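Local coordinates for protein alginate lyase (Paenibacillus sp. FPU-7, PDB 6KFN) that probably cleaves alginate by beta-elimination and is built as a right-handed parallel beta-helix, at residues L14-I27 with F39-I53. Numbering follows the deposited sequence. Where two conformers were deposited one is given.
Sequences LQSALKNAKPGDDI and FKAEASGTASQPITI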
loop_
_atom_site.group_PDB
_atom_site.type_symbol
_atom_site.label_atom_id
_atom_site.label_comp_id
_atom_site.label_asym_id
_atom_site.label_seq_id
_atom_site.Cartn_x
_atom_site.Cartn_y
_atom_site.Cartn_z
ATOM N N LEU A 14 5.388 -2.475 -24.699
ATOM C CA LEU A 14 5.698 -2.535 -23.272
ATOM C C LEU A 14 6.121 -3.931 -22.848
ATOM O O LEU A 14 7.104 -4.094 -22.120
ATOM C CB LEU A 14 4.481 -2.056 -22.470
ATOM C CG LEU A 14 4.653 -2.209 -20.947
ATOM C CD1 LEU A 14 5.869 -1.496 -20.397
ATOM C CD2 LEU A 14 3.379 -1.674 -20.264
ATOM N N GLN A 15 5.397 -4.961 -23.311
ATOM C CA GLN A 15 5.754 -6.321 -22.975
ATOM C C GLN A 15 7.194 -6.610 -23.402
ATOM O O GLN A 15 7.978 -7.225 -22.674
ATOM C CB GLN A 15 4.758 -7.282 -23.651
ATOM C CG GLN A 15 5.029 -8.751 -23.519
ATOM C CD GLN A 15 3.728 -9.522 -23.750
ATOM O OE1 GLN A 15 2.949 -9.175 -24.641
ATOM N NE2 GLN A 15 3.472 -10.532 -22.935
ATOM N N SER A 16 7.555 -6.205 -24.626
ATOM C CA SER A 16 8.909 -6.455 -25.119
ATOM C C SER A 16 9.930 -5.683 -24.302
ATOM O O SER A 16 10.999 -6.202 -23.991
ATOM C CB SER A 16 8.999 -6.053 -26.602
ATOM O OG SER A 16 8.168 -6.832 -27.444
ATOM N N ALA A 17 9.616 -4.424 -23.976
ATOM C CA ALA A 17 10.544 -3.596 -23.215
ATOM C C ALA A 17 10.784 -4.191 -21.833
ATOM O O ALA A 17 11.915 -4.160 -21.328
ATOM C CB ALA A 17 10.017 -2.166 -23.082
ATOM N N LEU A 18 9.745 -4.729 -21.212
ATOM C CA LEU A 18 9.920 -5.376 -19.914
ATOM C C LEU A 18 10.751 -6.652 -20.049
ATOM O O LEU A 18 11.669 -6.884 -19.254
ATOM C CB LEU A 18 8.576 -5.644 -19.257
ATOM C CG LEU A 18 7.821 -4.376 -18.856
ATOM C CD1 LEU A 18 6.414 -4.738 -18.376
ATOM C CD2 LEU A 18 8.568 -3.607 -17.770
ATOM N N LYS A 19 10.467 -7.473 -21.054
ATOM C CA LYS A 19 11.194 -8.732 -21.232
ATOM C C LYS A 19 12.685 -8.463 -21.423
ATOM O O LYS A 19 13.525 -9.209 -20.929
ATOM C CB LYS A 19 10.613 -9.518 -22.411
ATOM C CG LYS A 19 11.294 -10.847 -22.681
ATOM C CD LYS A 19 10.592 -11.598 -23.825
ATOM C CE LYS A 19 11.434 -12.734 -24.405
ATOM N NZ LYS A 19 10.586 -13.633 -25.231
ATOM N N ASN A 20 13.015 -7.392 -22.125
ATOM C CA ASN A 20 14.384 -7.016 -22.467
ATOM C C ASN A 20 14.930 -5.925 -21.568
ATOM O O ASN A 20 15.912 -5.266 -21.919
ATOM C CB ASN A 20 14.425 -6.583 -23.951
ATOM C CG ASN A 20 15.797 -6.206 -24.467
ATOM O OD1 ASN A 20 15.984 -5.099 -25.006
ATOM N ND2 ASN A 20 16.729 -7.152 -24.441
ATOM N N ALA A 21 14.342 -5.717 -20.388
ATOM C CA ALA A 21 14.744 -4.610 -19.546
ATOM C C ALA A 21 16.160 -4.809 -19.031
ATOM O O ALA A 21 16.545 -5.915 -18.629
ATOM C CB ALA A 21 13.789 -4.463 -18.370
ATOM N N LYS A 22 16.898 -3.708 -18.994
ATOM C CA LYS A 22 18.279 -3.637 -18.536
ATOM C C LYS A 22 18.442 -2.477 -17.569
ATOM O O LYS A 22 17.732 -1.468 -17.680
ATOM C CB LYS A 22 19.221 -3.415 -19.733
ATOM C CG LYS A 22 19.146 -4.529 -20.761
ATOM C CD LYS A 22 20.079 -4.269 -21.933
ATOM C CE LYS A 22 19.962 -5.350 -22.980
ATOM N NZ LYS A 22 20.587 -4.994 -24.281
ATOM N N PRO A 23 19.396 -2.576 -16.623
ATOM C CA PRO A 23 19.728 -1.423 -15.786
ATOM C C PRO A 23 19.887 -0.161 -16.619
ATOM O O PRO A 23 20.572 -0.160 -17.652
ATOM C CB PRO A 23 21.038 -1.851 -15.086
ATOM C CG PRO A 23 20.942 -3.374 -15.068
ATOM C CD PRO A 23 20.327 -3.694 -16.421
ATOM N N GLY A 24 19.274 0.940 -16.170
ATOM C CA GLY A 24 19.364 2.221 -16.842
ATOM C C GLY A 24 18.331 2.447 -17.929
ATOM O O GLY A 24 18.276 3.531 -18.505
ATOM N N ASP A 25 17.486 1.464 -18.202
ATOM C CA ASP A 25 16.429 1.673 -19.186
ATOM C C ASP A 25 15.408 2.688 -18.660
ATOM O O ASP A 25 15.052 2.680 -17.485
ATOM C CB ASP A 25 15.709 0.373 -19.537
ATOM C CG ASP A 25 16.423 -0.516 -20.511
ATOM O OD1 ASP A 25 17.470 -0.094 -21.082
ATOM O OD2 ASP A 25 15.909 -1.622 -20.745
ATOM N N ASP A 26 14.862 3.480 -19.588
ATOM C CA ASP A 26 13.766 4.426 -19.340
ATOM C C ASP A 26 12.653 4.046 -20.312
ATOM O O ASP A 26 12.748 4.353 -21.497
ATOM C CB ASP A 26 14.273 5.832 -19.549
ATOM C CG ASP A 26 13.326 6.915 -19.100
ATOM O OD1 ASP A 26 12.405 6.632 -18.331
ATOM O OD2 ASP A 26 13.568 8.096 -19.517
ATOM N N ILE A 27 11.647 3.349 -19.790
ATOM C CA ILE A 27 10.503 2.886 -20.559
ATOM C C ILE A 27 9.408 3.939 -20.380
ATOM O O ILE A 27 8.874 4.115 -19.286
ATOM C CB ILE A 27 10.046 1.504 -20.089
ATOM C CG1 ILE A 27 11.190 0.495 -20.176
ATOM C CG2 ILE A 27 8.825 1.074 -20.892
ATOM C CD1 ILE A 27 10.870 -0.840 -19.474
ATOM N N PHE A 39 1.488 -7.191 -16.762
ATOM C CA PHE A 39 2.885 -6.833 -17.068
ATOM C C PHE A 39 3.822 -7.254 -15.943
ATOM O O PHE A 39 3.476 -7.153 -14.774
ATOM C CB PHE A 39 2.922 -5.331 -17.281
ATOM C CG PHE A 39 2.120 -4.924 -18.489
ATOM C CD1 PHE A 39 2.519 -5.305 -19.760
ATOM C CD2 PHE A 39 0.968 -4.177 -18.342
ATOM C CE1 PHE A 39 1.737 -4.988 -20.868
ATOM C CE2 PHE A 39 0.172 -3.858 -19.431
ATOM C CZ PHE A 39 0.578 -4.267 -20.686
ATOM N N LYS A 40 5.013 -7.743 -16.324
ATOM C CA LYS A 40 5.976 -8.364 -15.423
ATOM C C LYS A 40 7.320 -7.645 -15.466
ATOM O O LYS A 40 7.999 -7.653 -16.489
ATOM C CB LYS A 40 6.155 -9.843 -15.771
ATOM C CG LYS A 40 4.878 -10.687 -15.646
ATOM C CD LYS A 40 5.045 -12.056 -16.299
ATOM C CE LYS A 40 3.730 -12.812 -16.348
ATOM N NZ LYS A 40 2.677 -12.055 -17.112
ATOM N N ALA A 41 7.674 -7.022 -14.354
ATOM C CA ALA A 41 8.941 -6.320 -14.185
ATOM C C ALA A 41 9.883 -7.255 -13.402
ATOM O O ALA A 41 9.821 -7.313 -12.182
ATOM C CB ALA A 41 8.710 -4.996 -13.469
ATOM N N GLU A 42 10.685 -8.030 -14.147
ATOM C CA GLU A 42 11.456 -9.151 -13.597
ATOM C C GLU A 42 12.942 -8.846 -13.407
ATOM O O GLU A 42 13.564 -9.382 -12.493
ATOM C CB GLU A 42 11.328 -10.401 -14.481
ATOM C CG GLU A 42 9.940 -10.961 -14.579
ATOM C CD GLU A 42 9.771 -12.205 -15.440
ATOM O OE1 GLU A 42 10.659 -12.531 -16.251
ATOM O OE2 GLU A 42 8.732 -12.853 -15.318
ATOM N N ALA A 43 13.539 -8.069 -14.278
ATOM C CA ALA A 43 14.953 -7.746 -14.232
ATOM C C ALA A 43 15.234 -6.871 -13.008
ATOM O O ALA A 43 14.321 -6.358 -12.379
ATOM C CB ALA A 43 15.346 -7.008 -15.520
ATOM N N SER A 44 16.502 -6.707 -12.680
ATOM C CA SER A 44 16.915 -5.825 -11.610
ATOM C C SER A 44 17.814 -4.717 -12.115
ATOM O O SER A 44 18.756 -4.946 -12.891
ATOM C CB SER A 44 17.667 -6.574 -10.504
ATOM O OG SER A 44 16.785 -7.427 -9.800
ATOM N N GLY A 45 17.547 -3.518 -11.646
ATOM C CA GLY A 45 18.466 -2.410 -11.753
ATOM C C GLY A 45 19.427 -2.386 -10.554
ATOM O O GLY A 45 19.530 -3.343 -9.792
ATOM N N THR A 46 20.086 -1.257 -10.402
ATOM C CA THR A 46 20.912 -0.919 -9.245
ATOM C C THR A 46 20.552 0.486 -8.809
ATOM O O THR A 46 19.867 1.219 -9.519
ATOM C CB THR A 46 22.417 -1.002 -9.568
ATOM O OG1 THR A 46 22.690 0.098 -10.417
ATOM C CG2 THR A 46 22.809 -2.329 -10.187
ATOM N N ALA A 47 21.102 0.932 -7.682
ATOM C CA ALA A 47 20.872 2.317 -7.273
ATOM C C ALA A 47 21.372 3.295 -8.315
ATOM O O ALA A 47 20.772 4.346 -8.551
ATOM C CB ALA A 47 21.502 2.589 -5.908
ATOM N N SER A 48 22.516 2.973 -8.929
ATOM C CA SER A 48 23.118 3.867 -9.920
ATOM C C SER A 48 22.460 3.726 -11.296
ATOM O O SER A 48 22.580 4.645 -12.121
ATOM C CB SER A 48 24.604 3.555 -10.055
ATOM O OG SER A 48 25.283 3.720 -8.826
ATOM N N GLN A 49 21.845 2.581 -11.564
ATOM C CA GLN A 49 21.244 2.230 -12.845
ATOM C C GLN A 49 19.846 1.656 -12.599
ATOM O O GLN A 49 19.624 0.483 -12.873
ATOM C CB GLN A 49 22.085 1.191 -13.630
ATOM C CG GLN A 49 23.573 1.435 -13.855
ATOM C CD GLN A 49 24.292 0.277 -14.559
ATOM O OE1 GLN A 49 24.247 0.124 -15.782
ATOM N NE2 GLN A 49 24.854 -0.602 -13.716
ATOM N N PRO A 50 18.882 2.438 -12.098
ATOM C CA PRO A 50 17.537 1.887 -11.893
ATOM C C PRO A 50 16.908 1.598 -13.248
ATOM O O PRO A 50 17.357 2.086 -14.292
ATOM C CB PRO A 50 16.801 3.000 -11.136
ATOM C CG PRO A 50 17.540 4.258 -11.557
ATOM C CD PRO A 50 18.978 3.835 -11.692
ATOM N N ILE A 51 15.831 0.821 -13.222
ATOM C CA ILE A 51 14.998 0.574 -14.396
ATOM C C ILE A 51 13.718 1.371 -14.183
ATOM O O ILE A 51 13.083 1.235 -13.145
ATOM C CB ILE A 51 14.712 -0.921 -14.623
ATOM C CG1 ILE A 51 15.998 -1.717 -14.649
ATOM C CG2 ILE A 51 13.941 -1.086 -15.940
ATOM C CD1 ILE A 51 15.829 -3.222 -14.804
ATOM N N THR A 52 13.355 2.229 -15.140
ATOM C CA THR A 52 12.212 3.115 -14.984
ATOM C C THR A 52 11.091 2.718 -15.936
ATOM O O THR A 52 11.329 2.470 -17.116
ATOM C CB THR A 52 12.639 4.564 -15.247
ATOM O OG1 THR A 52 13.642 4.905 -14.284
ATOM C CG2 THR A 52 11.501 5.554 -15.123
ATOM N N ILE A 53 9.859 2.716 -15.410
ATOM C CA ILE A 53 8.649 2.725 -16.220
ATOM C C ILE A 53 7.863 3.961 -15.801
ATOM O O ILE A 53 7.567 4.127 -14.623
ATOM C CB ILE A 53 7.855 1.432 -16.043
ATOM C CG1 ILE A 53 6.676 1.418 -17.052
ATOM C CG2 ILE A 53 7.628 1.079 -14.638
ATOM C CD1 ILE A 53 5.979 0.077 -17.018
HETATM O O HOH W 1 11.947 -7.732 -16.687
HETATM O O HOH W 2 22.849 -1.088 -18.558
HETATM O O HOH W 3 16.113 4.233 -15.454
#
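Leu-14 CD2 sits over the centre of the Phe-39 ring, 3.6 Å from the centroid, in a CH-pi contact only 6° off the ring normal. A chi1 of 174°, which turns CG away from the backbone N, brings this methyl over the ring; the other, CD1, reaches Ile-53 CD1 in the conformer given. One turn on, the Leu-18 side chain lies across that of Phe-39, CD1 against its CB, while water 1 links Leu-18 O to Glu-42 N.

Beyond the helix, Ala-21 CB meets Ala-43 CB and Ile-51 CG2, and the Pro-23 ring packs against Gln-49 CB. Gly-24 N bonds Pro-50 O at 2.9 Å from above the carbonyl plane. Its type II turn is closed by Asp-25 N to Lys-22 O, and Asp-25 OD2 accepts from Lys-22 N. Two straighter parallel-strand bonds follow: Thr-52 N to Asp-25 O (2.9 Å, 168°) and Ile-27 N to Thr-52 O (2.8 Å). Water 3 bridges Asp-25 O, Pro-50 O and Thr-52 OG1.

Asp-25 OD1 pairs with Arg-4, Asp-26 OD1 with Arg-54. Helix 11-19 caps the N-terminal end of the beta-helix, covering strand 39-41; strand 25-29 runs between 4-8 and 51-55, and Trp-82 of strand 82-85, which pairs with 51-55 on its other side, touches Leu-18 and Ile-51.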